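Aldehyde dehydrogenase (Burkholderia vietnamiensis, PDB 5KF0) probably oxidises aldehydes to the corresponding carboxylic acids with a nicotinamide dinucleotide cofactor, and binds NADPH. Local coordinates at residues V76-R87 and I196-L206. Sequence-based numbering, arbitrary orientation.
Sequences VLDHCVARFRER and IIAEVLAETNL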
loop_
_atom_site.group_PDB
_atom_site.type_symbol
_atom_site.label_atom_id
_atom_site.label_comp_id
_atom_site.label_asym_id
_atom_site.label_seq_id
_atom_site.Cartn_x
_atom_site.Cartn_y
_atom_site.Cartn_z
ATOM N N VAL A 76 -17.001 13.143 15.226
ATOM C CA VAL A 76 -17.463 14.430 14.707
ATOM C C VAL A 76 -18.066 14.244 13.324
ATOM O O VAL A 76 -19.161 14.740 13.030
ATOM C CB VAL A 76 -16.307 15.447 14.687
ATOM C CG1 VAL A 76 -16.696 16.666 13.873
ATOM C CG2 VAL A 76 -15.935 15.857 16.119
ATOM N N LEU A 77 -17.370 13.501 12.462
ATOM C CA LEU A 77 -17.875 13.270 11.108
ATOM C C LEU A 77 -19.182 12.483 11.131
ATOM O O LEU A 77 -20.108 12.778 10.360
ATOM C CB LEU A 77 -16.811 12.546 10.278
ATOM C CG LEU A 77 -15.599 13.449 9.990
ATOM C CD1 LEU A 77 -14.346 12.630 9.638
ATOM C CD2 LEU A 77 -15.926 14.446 8.883
ATOM N N ASP A 78 -19.279 11.488 12.018
ATOM C CA ASP A 78 -20.505 10.701 12.124
ATOM C C ASP A 78 -21.672 11.551 12.600
ATOM O O ASP A 78 -22.812 11.337 12.170
ATOM C CB ASP A 78 -20.314 9.527 13.081
ATOM C CG ASP A 78 -19.353 8.493 12.552
ATOM O OD1 ASP A 78 -19.174 8.421 11.314
ATOM O OD2 ASP A 78 -18.785 7.743 13.376
ATOM N N HIS A 79 -21.418 12.496 13.521
ATOM C CA HIS A 79 -22.471 13.417 13.937
ATOM C C HIS A 79 -23.005 14.210 12.755
ATOM O O HIS A 79 -24.222 14.399 12.621
ATOM C CB HIS A 79 -21.966 14.392 14.996
ATOM C CG HIS A 79 -23.012 15.364 15.449
ATOM N ND1 HIS A 79 -24.017 15.020 16.328
ATOM C CD2 HIS A 79 -23.222 16.665 15.130
ATOM C CE1 HIS A 79 -24.795 16.068 16.537
ATOM N NE2 HIS A 79 -24.331 17.080 15.829
ATOM N N CYS A 80 -22.100 14.697 11.899
ATOM C CA CYS A 80 -22.501 15.404 10.688
ATOM C C CYS A 80 -23.368 14.525 9.793
ATOM O O CYS A 80 -24.432 14.954 9.336
ATOM C CB CYS A 80 -21.270 15.878 9.922
ATOM S SG CYS A 80 -20.354 17.192 10.775
ATOM N N VAL A 81 -22.915 13.295 9.522
ATOM C CA VAL A 81 -23.690 12.370 8.686
ATOM C C VAL A 81 -25.100 12.205 9.233
ATOM O O VAL A 81 -26.092 12.293 8.494
ATOM C CB VAL A 81 -22.980 11.010 8.582
ATOM C CG1 VAL A 81 -23.912 9.970 7.933
ATOM C CG2 VAL A 81 -21.699 11.150 7.786
ATOM N N ALA A 82 -25.211 11.948 10.539
ATOM C CA ALA A 82 -26.525 11.729 11.135
ATOM C C ALA A 82 -27.408 12.963 11.006
ATOM O O ALA A 82 -28.606 12.852 10.716
ATOM C CB ALA A 82 -26.380 11.339 12.604
ATOM N N ARG A 83 -26.839 14.149 11.233
ATOM C CA ARG A 83 -27.647 15.362 11.200
ATOM C C ARG A 83 -28.011 15.758 9.775
ATOM O O ARG A 83 -29.100 16.300 9.549
ATOM C CB ARG A 83 -26.911 16.503 11.921
ATOM C CG ARG A 83 -26.720 16.264 13.426
ATOM C CD ARG A 83 -28.003 16.517 14.244
ATOM N NE ARG A 83 -28.248 17.948 14.358
ATOM C CZ ARG A 83 -29.378 18.561 14.009
ATOM N NH1 ARG A 83 -30.412 17.866 13.550
ATOM N NH2 ARG A 83 -29.473 19.877 14.136
ATOM N N PHE A 84 -27.131 15.494 8.804
ATOM C CA PHE A 84 -27.479 15.781 7.413
ATOM C C PHE A 84 -28.632 14.895 6.957
ATOM O O PHE A 84 -29.518 15.339 6.215
ATOM C CB PHE A 84 -26.267 15.593 6.492
ATOM C CG PHE A 84 -25.109 16.517 6.784
ATOM C CD1 PHE A 84 -25.295 17.725 7.458
ATOM C CD2 PHE A 84 -23.827 16.168 6.377
ATOM C CE1 PHE A 84 -24.205 18.567 7.725
ATOM C CE2 PHE A 84 -22.738 16.989 6.630
ATOM C CZ PHE A 84 -22.923 18.194 7.294
ATOM N N ARG A 85 -28.644 13.637 7.398
ATOM C CA ARG A 85 -29.785 12.772 7.111
ATOM C C ARG A 85 -31.056 13.303 7.760
ATOM O O ARG A 85 -32.128 13.307 7.140
ATOM C CB ARG A 85 -29.503 11.353 7.595
ATOM C CG ARG A 85 -28.474 10.621 6.765
ATOM C CD ARG A 85 -28.097 9.299 7.401
ATOM N NE ARG A 85 -27.298 8.506 6.477
ATOM C CZ ARG A 85 -26.507 7.510 6.844
ATOM N NH1 ARG A 85 -26.407 7.186 8.125
ATOM N NH2 ARG A 85 -25.815 6.844 5.931
ATOM N N GLU A 86 -30.956 13.760 9.012
ATOM C CA GLU A 86 -32.123 14.322 9.691
ATOM C C GLU A 86 -32.646 15.561 8.975
ATOM O O GLU A 86 -33.862 15.789 8.924
ATOM C CB GLU A 86 -31.784 14.667 11.140
ATOM C CG GLU A 86 -31.652 13.462 12.056
ATOM C CD GLU A 86 -31.283 13.845 13.478
ATOM O OE1 GLU A 86 -31.209 15.058 13.778
ATOM O OE2 GLU A 86 -31.066 12.926 14.297
ATOM N N ARG A 87 -31.747 16.371 8.419
ATOM C CA ARG A 87 -32.093 17.658 7.829
ATOM C C ARG A 87 -32.063 17.610 6.305
ATOM O O ARG A 87 -31.864 18.634 5.647
ATOM C CB ARG A 87 -31.155 18.738 8.368
ATOM C CG ARG A 87 -31.254 18.869 9.892
ATOM C CD ARG A 87 -30.245 19.854 10.473
ATOM N NE ARG A 87 -30.545 21.229 10.095
ATOM C CZ ARG A 87 -29.972 22.293 10.646
ATOM N NH1 ARG A 87 -29.073 22.141 11.608
ATOM N NH2 ARG A 87 -30.312 23.513 10.247
ATOM N N ILE A 196 -25.315 25.913 7.099
ATOM C CA ILE A 196 -25.987 24.805 7.780
ATOM C C ILE A 196 -24.967 23.741 8.189
ATOM O O ILE A 196 -25.029 23.194 9.303
ATOM C CB ILE A 196 -27.103 24.217 6.897
ATOM C CG1 ILE A 196 -28.221 25.246 6.691
ATOM C CG2 ILE A 196 -27.670 22.949 7.550
ATOM C CD1 ILE A 196 -29.211 24.837 5.617
ATOM N N ILE A 197 -24.010 23.444 7.308
ATOM C CA ILE A 197 -22.886 22.581 7.682
ATOM C C ILE A 197 -22.204 23.127 8.932
ATOM O O ILE A 197 -21.927 22.387 9.884
ATOM C CB ILE A 197 -21.896 22.441 6.509
ATOM C CG1 ILE A 197 -22.529 21.676 5.339
ATOM C CG2 ILE A 197 -20.615 21.751 6.967
ATOM C CD1 ILE A 197 -21.619 21.541 4.118
ATOM N N ALA A 198 -21.966 24.448 8.964
ATOM C CA ALA A 198 -21.322 25.063 10.124
ATOM C C ALA A 198 -22.162 24.918 11.386
ATOM O O ALA A 198 -21.625 24.655 12.471
ATOM C CB ALA A 198 -21.039 26.541 9.841
ATOM N N GLU A 199 -23.483 25.102 11.273
ATOM C CA GLU A 199 -24.355 24.963 12.439
ATOM C C GLU A 199 -24.277 23.551 13.014
ATOM O O GLU A 199 -24.250 23.367 14.237
ATOM C CB GLU A 199 -25.791 25.300 12.043
ATOM C CG GLU A 199 -26.793 25.217 13.176
ATOM C CD GLU A 199 -28.224 25.156 12.656
ATOM O OE1 GLU A 199 -29.078 24.557 13.335
ATOM O OE2 GLU A 199 -28.483 25.686 11.554
ATOM N N VAL A 200 -24.238 22.547 12.135
ATOM C CA VAL A 200 -24.113 21.159 12.572
ATOM C C VAL A 200 -22.770 20.931 13.261
ATOM O O VAL A 200 -22.701 20.314 14.333
ATOM C CB VAL A 200 -24.321 20.213 11.376
ATOM C CG1 VAL A 200 -23.924 18.783 11.732
ATOM C CG2 VAL A 200 -25.785 20.264 10.940
ATOM N N LEU A 201 -21.678 21.425 12.662
ATOM C CA LEU A 201 -20.364 21.302 13.295
ATOM C C LEU A 201 -20.310 22.015 14.637
ATOM O O LEU A 201 -19.594 21.573 15.545
ATOM C CB LEU A 201 -19.277 21.858 12.372
ATOM C CG LEU A 201 -18.849 20.957 11.227
ATOM C CD1 LEU A 201 -17.963 21.743 10.271
ATOM C CD2 LEU A 201 -18.111 19.751 11.797
ATOM N N ALA A 202 -21.054 23.115 14.785
ATOM C CA ALA A 202 -21.057 23.860 16.037
ATOM C C ALA A 202 -21.672 23.071 17.184
ATOM O O ALA A 202 -21.440 23.416 18.350
ATOM C CB ALA A 202 -21.800 25.181 15.852
ATOM N N GLU A 203 -22.435 22.020 16.879
ATOM C CA GLU A 203 -22.997 21.137 17.892
ATOM C C GLU A 203 -21.975 20.170 18.473
ATOM O O GLU A 203 -22.274 19.531 19.489
ATOM C CB GLU A 203 -24.160 20.332 17.298
ATOM C CG GLU A 203 -25.284 21.196 16.719
ATOM C CD GLU A 203 -26.321 20.389 15.947
ATOM O OE1 GLU A 203 -26.104 19.182 15.706
ATOM O OE2 GLU A 203 -27.362 20.970 15.575
ATOM N N THR A 204 -20.797 20.045 17.862
ATOM C CA THR A 204 -19.826 19.054 18.298
ATOM C C THR A 204 -18.845 19.644 19.306
ATOM O O THR A 204 -18.780 20.854 19.525
ATOM C CB THR A 204 -19.038 18.485 17.120
ATOM O OG1 THR A 204 -18.128 19.479 16.632
ATOM C CG2 THR A 204 -19.967 18.037 16.006
ATOM N N ASN A 205 -18.038 18.750 19.880
ATOM C CA ASN A 205 -17.021 19.058 20.867
ATOM C C ASN A 205 -15.702 19.502 20.272
ATOM O O ASN A 205 -14.680 19.414 20.964
ATOM C CB ASN A 205 -16.783 17.835 21.755
ATOM C CG ASN A 205 -17.346 18.026 23.123
ATOM O OD1 ASN A 205 -16.869 17.444 24.095
ATOM N ND2 ASN A 205 -18.373 18.866 23.218
ATOM N N LEU A 206 -15.679 19.977 19.037
ATOM C CA LEU A 206 -14.415 20.377 18.437
ATOM C C LEU A 206 -13.774 21.505 19.238
ATOM O O LEU A 206 -14.484 22.375 19.763
ATOM C CB LEU A 206 -14.637 20.847 17.003
ATOM C CG LEU A 206 -14.904 19.750 15.986
ATOM C CD1 LEU A 206 -15.464 20.371 14.708
ATOM C CD2 LEU A 206 -13.608 18.990 15.710
#
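Val200 drops its two methyls between Arg83, Cys80, Phe84 and His79, a knob-into-hole fit at a point where the two helices come close, with Cys80 CA and Val200 CA 6.3 Å apart. Its CG1, anti to the backbone N (chi1 169°), lies 3.8 Å from Arg83 CB and equally near Cys80 CA, while CG2 turns to the Phe84 ring, 4.0 Å from CE1. The two short helical segments cross with their N-to-C directions 126° apart, obliquely antiparallel. Arg87 closes one end of the interface. The Glu199 carboxylate lies at the edge of its guanidinium in a salt bridge: Arg87 NH2 bonds to Glu199 OE2 at 3.1 Å from above the carboxylate plane, and NH1 makes a weak bond to OE1; Ile196 CG2 covers one face. Glu90 forms a salt bridge with the same NH2, so the cation has two carboxylate partners.

Helix 192-202 belongs to the Rossmann-like nucleotide-binding domain of the aldehyde dehydrogenase fold, linking strand 182-185 to the neighbouring parallel strand 211-213 in a beta-alpha-beta crossover. Helix 70-86 packs against it, and Phe117 of helix 103-123 touches Cys80 and Phe84 in turn.

At the other end Val76 spreads its methyls over Leu206 and Leu201, CG2 standing 3.9 Å from Leu206 CD2. Between the two ends, Glu203 is gripped from two directions. Arg83, its chain bent at chi2 and chi3, meets the carboxylate side-on and nearly coplanar, NE to Glu203 OE1 and NH2 to Glu203 OE2, each 2.8 Å and each on a syn lone pair. His79 NE2 reaches the anti lone pair of Glu203 OE1 at 2.8 Å, its ring turned steeply from the carboxylate plane. Three N-H bonds, two of them on OE1, would restrict the carboxylate's rotation, and Glu86 extends the salt-bridge network by taking Arg83 NH1.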